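Local coordinates for protein novel antigen receptor (Ginglymostoma cirratum, PDB 4Q97) that probably serves antigen recognition as a shark IgNAR antibody, of which this immunoglobulin C1 domain is a constant part that pairs with a second copy, at residues P8-H17 / H96-I107; F28-Y39 / D70-L81. All coordinates share one frame; numbering follows the deposited sequence.

Interaction 1 of 2, residues P8-H17 / H96-I107; sequences PSPPIVSLLH and HSATSSNQRKEI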
loop_
_atom_site.group_PDB
_atom_site.type_symbol
_atom_site.label_atom_id
_atom_site.label_comp_id
_atom_site.label_asym_id
_atom_site.label_seq_id
_atom_site.Cartn_x
_atom_site.Cartn_y
_atom_site.Cartn_z
ATOM N N PRO A 8 -9.599 18.837 11.029
ATOM C CA PRO A 8 -8.816 18.448 9.860
ATOM C C PRO A 8 -7.430 17.969 10.294
ATOM O O PRO A 8 -6.815 18.570 11.180
ATOM C CB PRO A 8 -8.693 19.755 9.061
ATOM C CG PRO A 8 -9.068 20.845 10.016
ATOM C CD PRO A 8 -10.077 20.227 10.928
ATOM N N SER A 9 -6.958 16.880 9.699
ATOM C CA SER A 9 -5.630 16.375 10.017
ATOM C C SER A 9 -4.837 16.047 8.753
ATOM O O SER A 9 -5.390 15.492 7.797
ATOM C CB SER A 9 -5.714 15.166 10.950
ATOM O OG SER A 9 -6.255 14.044 10.284
ATOM N N PRO A 10 -3.536 16.394 8.743
ATOM C CA PRO A 10 -2.712 16.188 7.557
ATOM C C PRO A 10 -2.352 14.714 7.360
ATOM O O PRO A 10 -2.159 13.997 8.340
ATOM C CB PRO A 10 -1.462 17.026 7.852
ATOM C CG PRO A 10 -1.359 17.041 9.336
ATOM C CD PRO A 10 -2.760 16.950 9.871
ATOM N N PRO A 11 -2.255 14.266 6.092
ATOM C CA PRO A 11 -1.979 12.856 5.823
ATOM C C PRO A 11 -0.608 12.444 6.335
ATOM O O PRO A 11 0.334 13.241 6.307
ATOM C CB PRO A 11 -2.016 12.777 4.293
ATOM C CG PRO A 11 -1.685 14.149 3.829
ATOM C CD PRO A 11 -2.272 15.074 4.858
ATOM N N ILE A 12 -0.505 11.219 6.835
ATOM C CA ILE A 12 0.800 10.635 7.095
ATOM C C ILE A 12 1.204 9.946 5.801
ATOM O O ILE A 12 0.438 9.163 5.234
ATOM C CB ILE A 12 0.780 9.656 8.286
ATOM C CG1 ILE A 12 0.236 10.360 9.539
ATOM C CG2 ILE A 12 2.174 9.085 8.534
ATOM C CD1 ILE A 12 -0.036 9.424 10.709
ATOM N N VAL A 13 2.402 10.272 5.333
ATOM C CA VAL A 13 2.882 9.861 4.022
ATOM C C VAL A 13 4.098 8.964 4.170
ATOM O O VAL A 13 5.045 9.286 4.882
ATOM C CB VAL A 13 3.253 11.089 3.164
ATOM C CG1 VAL A 13 3.937 10.671 1.865
ATOM C CG2 VAL A 13 2.012 11.921 2.894
ATOM N N SER A 14 4.063 7.832 3.488
ATOM C CA SER A 14 5.128 6.868 3.602
ATOM C C SER A 14 5.304 6.162 2.259
ATOM O O SER A 14 4.350 5.604 1.701
ATOM C CB SER A 14 4.789 5.910 4.740
ATOM O OG SER A 14 5.604 4.764 4.740
ATOM N N LEU A 15 6.522 6.248 1.727
ATOM C CA LEU A 15 6.866 5.616 0.463
ATOM C C LEU A 15 7.623 4.319 0.725
ATOM O O LEU A 15 8.615 4.300 1.464
ATOM C CB LEU A 15 7.722 6.545 -0.395
ATOM C CG LEU A 15 7.547 6.297 -1.886
ATOM C CD1 LEU A 15 6.931 7.489 -2.572
ATOM C CD2 LEU A 15 8.867 6.008 -2.549
ATOM N N LEU A 16 7.143 3.236 0.124
ATOM C CA LEU A 16 7.711 1.915 0.371
ATOM C C LEU A 16 8.001 1.197 -0.941
ATOM O O LEU A 16 7.289 1.381 -1.930
ATOM C CB LEU A 16 6.761 1.073 1.235
ATOM C CG LEU A 16 6.101 1.769 2.427
ATOM C CD1 LEU A 16 4.920 0.965 2.960
ATOM C CD2 LEU A 16 7.116 2.062 3.523
ATOM N N HIS A 17 9.047 0.376 -0.937
ATOM C CA HIS A 17 9.411 -0.391 -2.122
ATOM C C HIS A 17 9.330 -1.882 -1.836
ATOM O O HIS A 17 9.559 -2.321 -0.709
ATOM C CB HIS A 17 10.821 -0.019 -2.595
ATOM C CG HIS A 17 11.910 -0.811 -1.938
ATOM N ND1 HIS A 17 12.075 -0.862 -0.570
ATOM C CD2 HIS A 17 12.885 -1.591 -2.464
ATOM C CE1 HIS A 17 13.099 -1.644 -0.280
ATOM N NE2 HIS A 17 13.614 -2.091 -1.412
ATOM N N HIS A 96 -3.002 18.461 0.672
ATOM C CA HIS A 96 -4.212 18.459 1.476
ATOM C C HIS A 96 -4.564 19.908 1.789
ATOM O O HIS A 96 -4.031 20.503 2.726
ATOM C CB HIS A 96 -3.993 17.636 2.750
ATOM C CG HIS A 96 -5.251 17.319 3.499
ATOM N ND1 HIS A 96 -6.307 16.641 2.929
ATOM C CD2 HIS A 96 -5.613 17.569 4.778
ATOM C CE1 HIS A 96 -7.269 16.502 3.823
ATOM N NE2 HIS A 96 -6.871 17.055 4.954
ATOM N N SER A 97 -5.450 20.475 0.975
ATOM C CA SER A 97 -5.823 21.885 1.089
ATOM C C SER A 97 -6.363 22.256 2.466
ATOM O O SER A 97 -5.983 23.287 3.022
ATOM C CB SER A 97 -6.845 22.264 0.019
ATOM O OG SER A 97 -7.189 23.635 0.121
ATOM N N ALA A 98 -7.237 21.411 3.011
ATOM C CA ALA A 98 -7.931 21.711 4.265
ATOM C C ALA A 98 -6.969 21.953 5.428
ATOM O O ALA A 98 -7.305 22.640 6.393
ATOM C CB ALA A 98 -8.919 20.607 4.603
ATOM N N THR A 99 -5.772 21.388 5.316
ATOM C CA THR A 99 -4.732 21.540 6.327
ATOM C C THR A 99 -3.578 22.403 5.801
ATOM O O THR A 99 -2.589 22.619 6.506
ATOM C CB THR A 99 -4.221 20.161 6.810
ATOM O OG1 THR A 99 -3.318 20.330 7.905
ATOM C CG2 THR A 99 -3.496 19.427 5.702
ATOM N N SER A 100 -3.729 22.903 4.571
ATOM C CA SER A 100 -2.684 23.668 3.874
ATOM C C SER A 100 -1.356 22.911 3.882
ATOM O O SER A 100 -0.297 23.472 4.194
ATOM C CB SER A 100 -2.524 25.075 4.473
ATOM O OG SER A 100 -3.449 25.986 3.905
ATOM N N SER A 101 -1.428 21.630 3.535
ATOM C CA SER A 101 -0.291 20.735 3.671
ATOM C C SER A 101 0.226 20.261 2.322
ATOM O O SER A 101 -0.546 19.834 1.462
ATOM C CB SER A 101 -0.662 19.532 4.538
ATOM O OG SER A 101 0.487 18.816 4.943
ATOM N N ASN A 102 1.541 20.352 2.152
ATOM C CA ASN A 102 2.213 19.774 1.004
ATOM C C ASN A 102 3.315 18.859 1.487
ATOM O O ASN A 102 4.279 19.304 2.114
ATOM C CB ASN A 102 2.792 20.855 0.087
ATOM C CG ASN A 102 3.460 20.276 -1.148
ATOM O OD1 ASN A 102 4.419 20.844 -1.672
ATOM N ND2 ASN A 102 2.959 19.136 -1.617
ATOM N N GLN A 103 3.165 17.574 1.199
ATOM C CA GLN A 103 4.118 16.591 1.673
ATOM C C GLN A 103 4.781 15.811 0.559
ATOM O O GLN A 103 4.213 15.638 -0.517
ATOM C CB GLN A 103 3.457 15.653 2.669
ATOM C CG GLN A 103 3.565 16.161 4.091
ATOM C CD GLN A 103 3.039 15.165 5.085
ATOM O OE1 GLN A 103 1.837 14.973 5.195
ATOM N NE2 GLN A 103 3.941 14.522 5.817
ATOM N N ARG A 104 5.998 15.356 0.837
ATOM C CA ARG A 104 6.779 14.564 -0.101
ATOM C C ARG A 104 7.739 13.616 0.616
ATOM O O ARG A 104 8.340 13.967 1.635
ATOM C CB ARG A 104 7.548 15.471 -1.064
ATOM C CG ARG A 104 8.421 16.510 -0.384
ATOM C CD ARG A 104 8.689 17.684 -1.307
ATOM N NE ARG A 104 8.743 18.943 -0.568
ATOM C CZ ARG A 104 9.859 19.551 -0.174
ATOM N NH1 ARG A 104 9.779 20.694 0.494
ATOM N NH2 ARG A 104 11.052 19.029 -0.442
ATOM N N LYS A 105 7.862 12.410 0.073
ATOM C CA LYS A 105 8.880 11.453 0.499
ATOM C C LYS A 105 9.637 10.967 -0.722
ATOM O O LYS A 105 9.052 10.767 -1.787
ATOM C CB LYS A 105 8.241 10.267 1.226
ATOM C CG LYS A 105 7.609 10.614 2.565
ATOM C CD LYS A 105 8.644 10.751 3.672
ATOM C CE LYS A 105 7.991 10.609 5.039
ATOM N NZ LYS A 105 8.950 10.096 6.053
ATOM N N GLU A 106 10.941 10.787 -0.570
ATOM C CA GLU A 106 11.779 10.315 -1.662
ATOM C C GLU A 106 12.331 8.930 -1.344
ATOM O O GLU A 106 12.487 8.568 -0.174
ATOM C CB GLU A 106 12.919 11.301 -1.941
ATOM C CG GLU A 106 13.767 11.644 -0.724
ATOM C CD GLU A 106 15.099 12.276 -1.078
ATOM O OE1 GLU A 106 15.124 13.239 -1.878
ATOM O OE2 GLU A 106 16.128 11.811 -0.543
ATOM N N ILE A 107 12.613 8.163 -2.395
ATOM C CA ILE A 107 13.198 6.830 -2.270
ATOM C C ILE A 107 14.110 6.579 -3.468
ATOM O O ILE A 107 13.850 7.079 -4.571
ATOM C CB ILE A 107 12.110 5.728 -2.175
ATOM C CG1 ILE A 107 12.599 4.536 -1.339
ATOM C CG2 ILE A 107 11.646 5.292 -3.562
ATOM C CD1 ILE A 107 11.554 3.459 -1.107
#
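With CG1 of V13 trans to its backbone N (chi1 172°), the two valine methyls are split between two partners on 96-107: CG1 meets K105 CG at 3.7 Å, while CG2 lies 4.0 Å from Q103 CB. K105 sets out with CG trans to its carbonyl carbon, then bends sharply at chi2 (-79°), and this bend lays the aliphatic chain against the V13 carbonyl oxygen, CE 3.2 Å from V13 O. V13 and K105 run past each other in opposite senses. Strands 12-17 and 101-107 are nearly parallel, at 18°, and their axes come no closer than 6.8 Å, wider than between hydrogen-bonded neighbours of one sheet. These are strands A and G of the C1-set sandwich, each outermost in its own sheet, closing one side of the fold. Further inward, V13 also rests on V94 and L15 on C92. L15 CB stands 4.1 Å from K105 CB, and I107 CD1 reaches H17 CB at 3.9 Å. At the other end, the P10 ring lies across T99, CB 3.8 Å from OG1, and P11 CD packs 3.7 Å from H96 CB. In the H96 imidazole, ND1 bonds N42 O and NE2 bonds Y39 O; the backbone O of H96 accepts S101 N and T99 N from opposite faces of its plane, closing a turn with a G1 bulge at S100 and S101.

Interaction 2 of 2, residues F28-Y39 / D70-L81; sequences FVQLVCLISGYY and DFSCASLLKVPL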
loop_
_atom_site.group_PDB
_atom_site.type_symbol
_atom_site.label_atom_id
_atom_site.label_comp_id
_atom_site.label_asym_id
_atom_site.label_seq_id
_atom_site.Cartn_x
_atom_site.Cartn_y
_atom_site.Cartn_z
ATOM N N PHE A 28 9.862 -5.354 -13.331
ATOM C CA PHE A 28 9.380 -4.119 -12.727
ATOM C C PHE A 28 9.674 -4.081 -11.225
ATOM O O PHE A 28 10.195 -5.043 -10.646
ATOM C CB PHE A 28 7.891 -3.866 -13.055
ATOM C CG PHE A 28 6.917 -4.630 -12.191
ATOM C CD1 PHE A 28 6.283 -4.005 -11.117
ATOM C CD2 PHE A 28 6.607 -5.960 -12.466
ATOM C CE1 PHE A 28 5.378 -4.696 -10.324
ATOM C CE2 PHE A 28 5.701 -6.657 -11.675
ATOM C CZ PHE A 28 5.087 -6.023 -10.602
ATOM N N VAL A 29 9.358 -2.953 -10.605
ATOM C CA VAL A 29 9.593 -2.769 -9.188
ATOM C C VAL A 29 8.403 -1.970 -8.690
ATOM O O VAL A 29 7.968 -1.022 -9.348
ATOM C CB VAL A 29 10.964 -2.087 -8.936
ATOM C CG1 VAL A 29 10.818 -0.621 -8.561
ATOM C CG2 VAL A 29 11.739 -2.833 -7.865
ATOM N N GLN A 30 7.841 -2.391 -7.563
ATOM C CA GLN A 30 6.609 -1.793 -7.054
ATOM C C GLN A 30 6.900 -0.810 -5.928
ATOM O O GLN A 30 7.565 -1.146 -4.938
ATOM C CB GLN A 30 5.631 -2.878 -6.584
ATOM C CG GLN A 30 4.216 -2.392 -6.288
ATOM C CD GLN A 30 3.295 -2.430 -7.496
ATOM O OE1 GLN A 30 3.750 -2.565 -8.642
ATOM N NE2 GLN A 30 1.991 -2.314 -7.237
ATOM N N LEU A 31 6.408 0.410 -6.109
ATOM C CA LEU A 31 6.490 1.444 -5.090
ATOM C C LEU A 31 5.094 1.763 -4.596
ATOM O O LEU A 31 4.156 1.860 -5.386
ATOM C CB LEU A 31 7.152 2.710 -5.633
ATOM C CG LEU A 31 8.577 2.624 -6.171
ATOM C CD1 LEU A 31 9.101 4.025 -6.434
ATOM C CD2 LEU A 31 9.502 1.889 -5.215
ATOM N N VAL A 32 4.963 1.912 -3.283
ATOM C CA VAL A 32 3.691 2.251 -2.672
ATOM C C VAL A 32 3.817 3.594 -1.962
ATOM O O VAL A 32 4.629 3.756 -1.046
ATOM C CB VAL A 32 3.219 1.169 -1.672
ATOM C CG1 VAL A 32 1.911 1.582 -1.006
ATOM C CG2 VAL A 32 3.049 -0.173 -2.367
ATOM N N CYS A 33 3.017 4.558 -2.399
ATOM C CA CYS A 33 2.879 5.794 -1.648
ATOM C C CYS A 33 1.667 5.673 -0.725
ATOM O O CYS A 33 0.525 5.868 -1.143
ATOM C CB CYS A 33 2.765 6.998 -2.584
ATOM S SG CYS A 33 2.707 8.595 -1.746
ATOM N N LEU A 34 1.933 5.320 0.530
ATOM C CA LEU A 34 0.886 5.216 1.532
ATOM C C LEU A 34 0.543 6.562 2.139
ATOM O O LEU A 34 1.415 7.252 2.666
ATOM C CB LEU A 34 1.284 4.262 2.647
ATOM C CG LEU A 34 0.060 3.858 3.451
ATOM C CD1 LEU A 34 -0.896 3.054 2.581
ATOM C CD2 LEU A 34 0.509 3.065 4.653
ATOM N N ILE A 35 -0.740 6.905 2.067
ATOM C CA ILE A 35 -1.278 8.167 2.560
ATOM C C ILE A 35 -2.425 7.857 3.528
ATOM O O ILE A 35 -3.519 7.488 3.099
ATOM C CB ILE A 35 -1.853 9.015 1.405
ATOM C CG1 ILE A 35 -0.870 9.098 0.232
ATOM C CG2 ILE A 35 -2.234 10.398 1.912
ATOM C CD1 ILE A 35 -1.508 9.519 -1.081
ATOM N N SER A 36 -2.181 8.029 4.823
ATOM C CA SER A 36 -3.149 7.628 5.844
ATOM C C SER A 36 -3.344 8.695 6.909
ATOM O O SER A 36 -2.426 9.455 7.209
ATOM C CB SER A 36 -2.680 6.332 6.509
ATOM O OG SER A 36 -1.376 6.488 7.027
ATOM N N GLY A 37 -4.538 8.747 7.485
ATOM C CA GLY A 37 -4.781 9.582 8.661
ATOM C C GLY A 37 -5.165 11.013 8.362
ATOM O O GLY A 37 -4.979 11.908 9.199
ATOM N N TYR A 38 -5.714 11.229 7.172
ATOM C CA TYR A 38 -6.126 12.559 6.756
ATOM C C TYR A 38 -7.644 12.722 6.777
ATOM O O TYR A 38 -8.397 11.782 6.495
ATOM C CB TYR A 38 -5.548 12.905 5.378
ATOM C CG TYR A 38 -5.976 11.969 4.271
ATOM C CD1 TYR A 38 -7.058 12.280 3.457
ATOM C CD2 TYR A 38 -5.296 10.775 4.034
ATOM C CE1 TYR A 38 -7.460 11.425 2.443
ATOM C CE2 TYR A 38 -5.692 9.913 3.018
ATOM C CZ TYR A 38 -6.778 10.243 2.231
ATOM O OH TYR A 38 -7.183 9.403 1.220
ATOM N N TYR A 39 -8.072 13.927 7.139
ATOM C CA TYR A 39 -9.474 14.318 7.125
ATOM C C TYR A 39 -9.525 15.804 6.771
ATOM O O TYR A 39 -8.758 16.586 7.340
ATOM C CB TYR A 39 -10.126 14.087 8.494
ATOM C CG TYR A 39 -11.619 14.317 8.482
ATOM C CD1 TYR A 39 -12.497 13.262 8.262
ATOM C CD2 TYR A 39 -12.153 15.594 8.661
ATOM C CE1 TYR A 39 -13.865 13.466 8.232
ATOM C CE2 TYR A 39 -13.522 15.809 8.625
ATOM C CZ TYR A 39 -14.371 14.737 8.413
ATOM O OH TYR A 39 -15.732 14.923 8.386
ATOM N N ASP A 70 -10.902 8.210 9.858
ATOM C CA ASP A 70 -9.755 8.609 9.078
ATOM C C ASP A 70 -9.904 8.051 7.688
ATOM O O ASP A 70 -10.709 7.143 7.451
ATOM C CB ASP A 70 -8.503 7.970 9.667
ATOM C CG ASP A 70 -7.633 8.947 10.371
ATOM O OD1 ASP A 70 -7.773 10.159 10.107
ATOM O OD2 ASP A 70 -6.792 8.496 11.172
ATOM N N PHE A 71 -9.099 8.577 6.775
ATOM C CA PHE A 71 -8.985 7.998 5.459
ATOM C C PHE A 71 -7.558 7.543 5.211
ATOM O O PHE A 71 -6.599 8.242 5.548
ATOM C CB PHE A 71 -9.428 8.992 4.387
ATOM C CG PHE A 71 -10.894 9.324 4.434
ATOM C CD1 PHE A 71 -11.831 8.501 3.817
ATOM C CD2 PHE A 71 -11.337 10.469 5.092
ATOM C CE1 PHE A 71 -13.180 8.809 3.857
ATOM C CE2 PHE A 71 -12.685 10.785 5.133
ATOM C CZ PHE A 71 -13.610 9.951 4.517
ATOM N N SER A 72 -7.435 6.348 4.646
ATOM C CA SER A 72 -6.171 5.866 4.120
ATOM C C SER A 72 -6.367 5.495 2.663
ATOM O O SER A 72 -7.435 5.018 2.271
ATOM C CB SER A 72 -5.686 4.645 4.895
ATOM O OG SER A 72 -5.404 4.965 6.246
ATOM N N CYS A 73 -5.343 5.735 1.855
ATOM C CA CYS A 73 -5.333 5.224 0.496
ATOM C C CYS A 73 -3.901 4.938 0.103
ATOM O O CYS A 73 -2.970 5.350 0.799
ATOM C CB CYS A 73 -6.010 6.194 -0.479
ATOM S SG CYS A 73 -5.021 7.611 -0.992
ATOM N N ALA A 74 -3.727 4.215 -0.996
ATOM C CA ALA A 74 -2.396 3.908 -1.498
ATOM C C ALA A 74 -2.293 4.319 -2.959
ATOM O O ALA A 74 -3.234 4.127 -3.738
ATOM C CB ALA A 74 -2.090 2.428 -1.330
ATOM N N SER A 75 -1.156 4.910 -3.317
ATOM C CA SER A 75 -0.845 5.186 -4.712
ATOM C C SER A 75 0.242 4.226 -5.177
ATOM O O SER A 75 1.331 4.171 -4.595
ATOM C CB SER A 75 -0.414 6.638 -4.914
ATOM O OG SER A 75 -0.318 6.935 -6.298
ATOM N N LEU A 76 -0.065 3.478 -6.232
ATOM C CA LEU A 76 0.775 2.375 -6.684
ATOM C C LEU A 76 1.486 2.665 -8.000
ATOM O O LEU A 76 0.840 2.887 -9.024
ATOM C CB LEU A 76 -0.076 1.115 -6.833
ATOM C CG LEU A 76 -0.471 0.429 -5.532
ATOM C CD1 LEU A 76 -1.715 -0.427 -5.712
ATOM C CD2 LEU A 76 0.706 -0.397 -5.045
ATOM N N LEU A 77 2.815 2.649 -7.961
ATOM C CA LEU A 77 3.621 2.852 -9.155
ATOM C C LEU A 77 4.502 1.641 -9.437
ATOM O O LEU A 77 5.242 1.175 -8.561
ATOM C CB LEU A 77 4.470 4.123 -9.037
ATOM C CG LEU A 77 5.525 4.397 -10.122
ATOM C CD1 LEU A 77 4.892 4.808 -11.445
ATOM C CD2 LEU A 77 6.511 5.458 -9.661
ATOM N N LYS A 78 4.398 1.128 -10.663
ATOM C CA LYS A 78 5.323 0.114 -11.155
ATOM C C LYS A 78 6.427 0.844 -11.891
ATOM O O LYS A 78 6.163 1.551 -12.871
ATOM C CB LYS A 78 4.639 -0.852 -12.124
ATOM C CG LYS A 78 3.179 -1.147 -11.835
ATOM C CD LYS A 78 2.609 -2.050 -12.914
ATOM C CE LYS A 78 1.187 -1.657 -13.287
ATOM N NZ LYS A 78 0.845 -2.113 -14.668
ATOM N N VAL A 79 7.658 0.696 -11.414
ATOM C CA VAL A 79 8.802 1.277 -12.107
ATOM C C VAL A 79 9.676 0.190 -12.737
ATOM O O VAL A 79 10.021 -0.790 -12.078
ATOM C CB VAL A 79 9.601 2.280 -11.221
ATOM C CG1 VAL A 79 9.054 2.328 -9.802
ATOM C CG2 VAL A 79 11.097 1.989 -11.219
ATOM N N PRO A 80 9.991 0.341 -14.035
ATOM C CA PRO A 80 10.970 -0.489 -14.726
ATOM C C PRO A 80 12.196 -0.798 -13.855
ATOM O O PRO A 80 12.791 0.115 -13.280
ATOM C CB PRO A 80 11.368 0.382 -15.925
ATOM C CG PRO A 80 10.220 1.331 -16.137
ATOM C CD PRO A 80 9.257 1.192 -14.989
ATOM N N LEU A 81 12.549 -2.078 -13.754
ATOM C CA LEU A 81 13.688 -2.523 -12.941
ATOM C C LEU A 81 14.963 -1.851 -13.438
ATOM O O LEU A 81 15.836 -1.483 -12.650
ATOM C CB LEU A 81 13.838 -4.045 -13.022
ATOM C CG LEU A 81 14.157 -4.865 -11.763
ATOM C CD1 LEU A 81 14.550 -6.284 -12.155
ATOM C CD2 LEU A 81 15.245 -4.247 -10.898
#
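F28 meets K78 through CD1, 3.7 Å from K78 CB. V29 and V79, on antiparallel strands B and E, form a hydrogen-bonded pair of unequal quality: V79 N to V29 O is nearly straight (167°), whereas the return bond is weak. Q30, bent at chi2, lies alongside K78 with OE1 3.5 Å from K78 CG; the lysine NZ bonds S67 of the second subunit. L31 and L77 exchange two straight bonds, and L31 CG also touches V79 CG1. V32 lies beside L76, CG2 to CD2 at 3.6 Å. C33 pairs with S75 and carries the disulfide to C92, while S75 OG is taken by T60 and W47. I35 exchanges bonds with C73, its CD1 4.0 Å from C73 SG. At G37 (phi 87°) the register slips by one, a G1 bulge in which G37 N reaches F71 O at 2.9 Å and F71 N reaches Y38 O at 3.3 Å. Within the bulge, the Y38 ring takes F71 CB over one face, 3.9 Å from its centroid, a CH-pi contact. Y39 CD1 then touches F71 CE2 at 4.0 Å. At the hydrogen-bonded pairs the amides satisfy one another, and alternate residues of 28-39 turn theirs to strand 12-18; the largely apolar faces divide: L31, C33 and I35 turn to the sandwich core, V32, L34 and L76 to the second subunit, consistent with C1-set pairing.

The two interactions meet in one sheet through 8-17 and 28-39, while 96-107 belongs to the opposite sheet; 28-39 is bonded on one side to 70-81 and on the other to 8-17, and the centres are about 11 Å apart. Probable hydrogen bonds join them from I12 N to S36 O at 2.6 Å and from L34 N to S14 O at 2.7 Å. Apolar contacts reinforce the seam, P11 CB lying 3.4 Å from I35 CG2 and H17 CB 3.5 Å from L31 CD2. Near the bulge, S9 OG bonds G37 O, and H96 supplies a second tie, from 96-107. In sequence, interaction 2 is nested within the loop that interaction 1 closes, and both contacts reach the second subunit.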